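Local coordinates for putative creatinine amidohydrolase (Bacteroides fragilis, PDB 3LUB) that is a zinc-dependent member of the creatininase superfamily and probably hydrolyses a carbon-nitrogen bond of a linear amide, at the interface of chains A and B. Coordinates in Å, arbitrary orientation; residue numbers count along the deposited sequence, not the author numbering. Chains: chain A/B, Putative creatinine amidohydrolase.

Contact 1: the interface of chains A and B. Residues chain A 250-254; chain B 191, 194-195.
A:Glu254 has CG anti to its own carbonyl carbon (chi1 -61°) and an extended chain beyond it, which carries its methylene flank over the methyl of B:Ala194. The two meet CG to CB at 3.5 Å. In B:Lys191, CG stands anti to the backbone N (chi1 -160°), and bends at chi3 and chi4 bring the amine NZ to the C-terminus of chain A. This is the interface of two copies of the protein, where the last five residues of chain A, all in loop, lie along a loop of chain B. At the centre of the patch the backbone N of B:Ala194 donates a hydrogen bond of 2.7 Å to the carbonyl O of A:Leu252, nearly straight at the hydrogen and approaching from a tilt of 31° out of the carbonyl plane. The methyl of B:Ala194 touches both the carbonyl O of A:Asp251 and CG of A:Glu254. The extended chain places the A:Glu254 carboxylate against residues 250-251 of the same tail: OE1 accepts from ND1 of A:His250 at 3.0 Å on the syn side, while OE2 takes the backbone N of A:Asp251 from above the carboxylate plane. This clasp fixes the carboxylate and would temper its charge. One face of the A:His250 imidazole lies against the carbonyl O of B:Ala194, which sits 3.7 Å above the plane toward the rim. B:Ile195 sets CG1 3.7 Å from the carbonyl O of A:Asp251 and lies near CB of A:His250, with CD1 by CA of A:Leu252. At the far end NZ of B:Lys191 hydrogen-bonds the terminal carboxylate O of A:Glu254 at 2.5 Å, short enough that the exact length is uncertain. The phenol OH of A:Tyr253 reaches water 1, and that water lies 2.8 Å from the carbonyl O of B:Lys191.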
# COMPACT_ATOMS: atom_id res chain seq x y z
N HIS A 250 22.74 -28.16 -9.49
CA HIS A 250 23.16 -27.28 -10.59
C HIS A 250 22.78 -25.84 -10.35
O HIS A 250 21.80 -25.53 -9.69
CB HIS A 250 22.52 -27.72 -11.92
CG HIS A 250 22.95 -29.08 -12.39
ND1 HIS A 250 24.13 -29.31 -13.07
CD2 HIS A 250 22.32 -30.28 -12.31
CE1 HIS A 250 24.21 -30.59 -13.38
NE2 HIS A 250 23.13 -31.20 -12.93
N ASP A 251 23.58 -24.94 -10.91
CA ASP A 251 23.20 -23.54 -11.00
C ASP A 251 22.10 -23.41 -12.05
O ASP A 251 21.89 -24.32 -12.84
CB ASP A 251 24.45 -22.70 -11.37
CG ASP A 251 25.56 -22.78 -10.30
OD1 ASP A 251 25.27 -23.25 -9.17
OD2 ASP A 251 26.72 -22.38 -10.59
N LEU A 252 21.38 -22.30 -12.04
CA LEU A 252 20.31 -22.10 -13.01
C LEU A 252 20.88 -22.17 -14.45
O LEU A 252 20.30 -22.81 -15.35
CB LEU A 252 19.57 -20.78 -12.72
CG LEU A 252 18.37 -20.49 -13.60
CD1 LEU A 252 17.34 -21.65 -13.52
CD2 LEU A 252 17.78 -19.15 -13.22
N TYR A 253 22.03 -21.54 -14.63
CA TYR A 253 22.78 -21.59 -15.89
C TYR A 253 24.22 -21.95 -15.60
O TYR A 253 24.77 -21.57 -14.57
CB TYR A 253 22.77 -20.25 -16.64
CG TYR A 253 21.42 -19.84 -17.15
CD1 TYR A 253 20.97 -20.24 -18.41
CD2 TYR A 253 20.59 -19.01 -16.39
CE1 TYR A 253 19.71 -19.86 -18.86
CE2 TYR A 253 19.34 -18.61 -16.86
CZ TYR A 253 18.90 -19.05 -18.08
OH TYR A 253 17.67 -18.63 -18.53
N GLU A 254 24.81 -22.69 -16.52
CA GLU A 254 26.20 -23.18 -16.40
C GLU A 254 26.82 -23.20 -17.80
O GLU A 254 26.39 -22.45 -18.68
CB GLU A 254 26.22 -24.60 -15.81
CG GLU A 254 25.61 -24.73 -14.40
CD GLU A 254 25.64 -26.17 -13.86
OE1 GLU A 254 25.54 -27.14 -14.67
OE2 GLU A 254 25.76 -26.31 -12.61
OXT GLU A 254 27.72 -23.97 -18.12
N LYS B 191 20.03 -19.85 -24.86
CA LYS B 191 20.71 -20.88 -24.08
C LYS B 191 19.69 -21.37 -23.06
O LYS B 191 19.00 -20.56 -22.46
CB LYS B 191 21.95 -20.26 -23.42
CG LYS B 191 22.98 -21.26 -23.00
CD LYS B 191 24.31 -20.59 -22.66
CE LYS B 191 24.42 -20.21 -21.19
NZ LYS B 191 24.81 -21.35 -20.34
N ALA B 194 20.48 -24.94 -17.02
CA ALA B 194 21.33 -26.08 -16.65
C ALA B 194 20.58 -27.10 -15.77
O ALA B 194 21.11 -28.20 -15.49
CB ALA B 194 22.60 -25.60 -15.94
N ILE B 195 19.38 -26.71 -15.31
CA ILE B 195 18.47 -27.59 -14.55
C ILE B 195 17.44 -28.23 -15.51
O ILE B 195 16.48 -27.59 -15.89
CB ILE B 195 17.74 -26.78 -13.43
CG1 ILE B 195 18.77 -26.28 -12.42
CG2 ILE B 195 16.64 -27.63 -12.76
CD1 ILE B 195 18.28 -25.15 -11.47
O HOH W 1 17.00 -19.99 -20.55

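Contact 2: the interface of chains A and B. Residues chain A 191-193, 198, 205, 207-208, 211-212; chain B 252-253.
The phenol OH of B:Tyr253 is held from two directions: the backbone N of A:His208 donates to it at 2.8 Å, close to straight at the hydrogen, and water 2 links it to the carbonyl O of A:Lys191. This interface pocket of chain A, built from loop residues and the short helices 196-199 and 209-212, receives the aromatic side chain near the C-terminus of chain B. CG of B:Tyr253 is anti to its carbonyl carbon (chi1 -64°) and the ring is turned roughly perpendicular at chi2 -90°, so that one face is offered to A:Lys211. The CB methylene of A:Lys211 rests over the ring centre, 3.7 Å from the centroid, in a CH-pi contact; CG stays near CD2, and the chain then bends at chi2 and chi4. CD1 of A:Phe193 lies under the opposite face near CZ, 3.5 Å away, so the phenol ring is held between A:Lys211 and A:Phe193. CB of A:His208 comes in above the rim, on the A:Lys211 side, 3.4 Å from CE2, and CD1 and CE1 pass the carbonyl O of A:Pro192. The bonds to OH thus fix the ring's tip as the carbon contacts fix its body. B:Leu252 enters alongside A:Phe193, the two side chains pointing the same way. Its CG is anti to the backbone N (chi1 -172°), and the two methyls part company: CD1 presses against CD1 of A:Phe193 and CD1 of A:Leu198, the latter a tight 3.5 Å contact. CD2 lies over the imidazole face of A:His208, 3.8 Å from the ring centroid, and also touches CG1 of A:Val205 at 3.7 Å.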
# COMPACT_ATOMS: atom_id res chain seq x y z
N LYS A 191 -21.75 -25.60 -16.57
CA LYS A 191 -22.27 -24.88 -17.73
C LYS A 191 -21.19 -24.00 -18.34
O LYS A 191 -20.42 -23.37 -17.61
CB LYS A 191 -23.44 -24.00 -17.34
CG LYS A 191 -24.72 -24.75 -17.11
CD LYS A 191 -25.87 -23.81 -16.74
CE LYS A 191 -27.14 -24.64 -16.41
NZ LYS A 191 -28.31 -23.87 -15.84
N PRO A 192 -21.12 -23.94 -19.70
CA PRO A 192 -20.17 -23.05 -20.35
C PRO A 192 -20.69 -21.61 -20.43
O PRO A 192 -21.80 -21.31 -19.95
CB PRO A 192 -20.05 -23.66 -21.76
CG PRO A 192 -21.42 -24.19 -22.03
CD PRO A 192 -21.94 -24.68 -20.68
N PHE A 193 -19.86 -20.74 -20.99
CA PHE A 193 -20.20 -19.34 -21.20
C PHE A 193 -21.17 -19.27 -22.40
O PHE A 193 -21.14 -20.17 -23.27
CB PHE A 193 -18.94 -18.52 -21.55
CG PHE A 193 -17.86 -18.48 -20.48
CD1 PHE A 193 -18.13 -17.95 -19.22
CD2 PHE A 193 -16.56 -18.89 -20.78
CE1 PHE A 193 -17.13 -17.85 -18.26
CE2 PHE A 193 -15.54 -18.82 -19.82
CZ PHE A 193 -15.82 -18.30 -18.56
N LEU A 198 -15.10 -17.23 -25.83
CA LEU A 198 -14.54 -17.52 -24.49
C LEU A 198 -14.45 -19.03 -24.21
O LEU A 198 -13.53 -19.45 -23.55
CB LEU A 198 -15.35 -16.81 -23.38
CG LEU A 198 -15.45 -15.27 -23.47
CD1 LEU A 198 -16.29 -14.71 -22.34
CD2 LEU A 198 -14.10 -14.58 -23.51
N VAL A 205 -11.80 -15.27 -19.33
CA VAL A 205 -12.65 -14.69 -18.29
C VAL A 205 -12.76 -15.79 -17.21
O VAL A 205 -12.80 -16.97 -17.54
CB VAL A 205 -14.10 -14.37 -18.81
CG1 VAL A 205 -15.02 -13.97 -17.67
CG2 VAL A 205 -14.10 -13.25 -19.89
N ARG A 207 -14.50 -18.44 -14.77
CA ARG A 207 -15.77 -19.13 -14.59
C ARG A 207 -16.48 -18.51 -13.39
O ARG A 207 -15.84 -18.24 -12.36
CB ARG A 207 -15.53 -20.63 -14.32
CG ARG A 207 -16.83 -21.44 -14.16
CD ARG A 207 -16.63 -22.90 -13.71
NE ARG A 207 -15.62 -23.64 -14.49
CZ ARG A 207 -15.85 -24.29 -15.64
NH1 ARG A 207 -17.05 -24.29 -16.22
NH2 ARG A 207 -14.84 -24.94 -16.22
N HIS A 208 -17.78 -18.26 -13.52
CA HIS A 208 -18.61 -17.85 -12.39
C HIS A 208 -19.25 -19.09 -11.80
O HIS A 208 -20.08 -19.71 -12.47
CB HIS A 208 -19.68 -16.88 -12.86
CG HIS A 208 -19.14 -15.54 -13.25
ND1 HIS A 208 -19.79 -14.37 -12.98
CD2 HIS A 208 -17.96 -15.20 -13.83
CE1 HIS A 208 -19.07 -13.35 -13.42
NE2 HIS A 208 -17.95 -13.82 -13.93
N LYS A 211 -23.13 -19.48 -11.58
CA LYS A 211 -23.80 -19.75 -12.87
C LYS A 211 -23.33 -21.07 -13.51
O LYS A 211 -24.08 -21.68 -14.26
CB LYS A 211 -23.51 -18.61 -13.85
CG LYS A 211 -23.69 -17.20 -13.32
CD LYS A 211 -25.14 -16.71 -13.37
CE LYS A 211 -25.17 -15.17 -13.48
NZ LYS A 211 -26.31 -14.52 -12.77
N ALA A 212 -22.09 -21.48 -13.25
CA ALA A 212 -21.43 -22.58 -13.93
C ALA A 212 -21.49 -23.93 -13.21
O ALA A 212 -21.23 -24.97 -13.84
CB ALA A 212 -19.96 -22.27 -14.14
N LEU B 252 -22.37 -12.86 -20.29
CA LEU B 252 -21.40 -13.94 -20.04
C LEU B 252 -22.07 -15.31 -19.91
O LEU B 252 -21.57 -16.32 -20.38
CB LEU B 252 -20.61 -13.63 -18.77
CG LEU B 252 -19.41 -14.52 -18.42
CD1 LEU B 252 -18.50 -14.65 -19.63
CD2 LEU B 252 -18.68 -13.93 -17.21
N TYR B 253 -23.21 -15.32 -19.22
CA TYR B 253 -24.05 -16.53 -19.08
C TYR B 253 -25.49 -16.09 -19.34
O TYR B 253 -25.86 -14.94 -19.01
CB TYR B 253 -23.99 -17.10 -17.67
CG TYR B 253 -22.64 -17.60 -17.24
CD1 TYR B 253 -22.28 -18.92 -17.47
CD2 TYR B 253 -21.73 -16.78 -16.57
CE1 TYR B 253 -21.03 -19.42 -17.06
CE2 TYR B 253 -20.47 -17.29 -16.15
CZ TYR B 253 -20.14 -18.59 -16.40
OH TYR B 253 -18.91 -19.09 -16.00
O HOH W 2 -18.56 -21.18 -17.35

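Contact 1 and contact 2 lie about 42 Å apart, measured between the centres of their C-alpha atoms, at opposite ends of one two-fold symmetric interface. Each pairs the C-terminal tail of one chain with residues 191-195 (contact 1) or 191-212 (contact 2) of the other, and the chains exchange roles: chain A supplies the tail in contact 1, chain B in contact 2. Residues 191, 252 and 253 appear in both, so the patches are overlapping parts of the same docking site in its two symmetry-related copies. Such reciprocal tail docking would clamp the pair at both ends, consistent with a stable dimer within the deposited hexamer, although the coordinates alone do not establish the biological assembly.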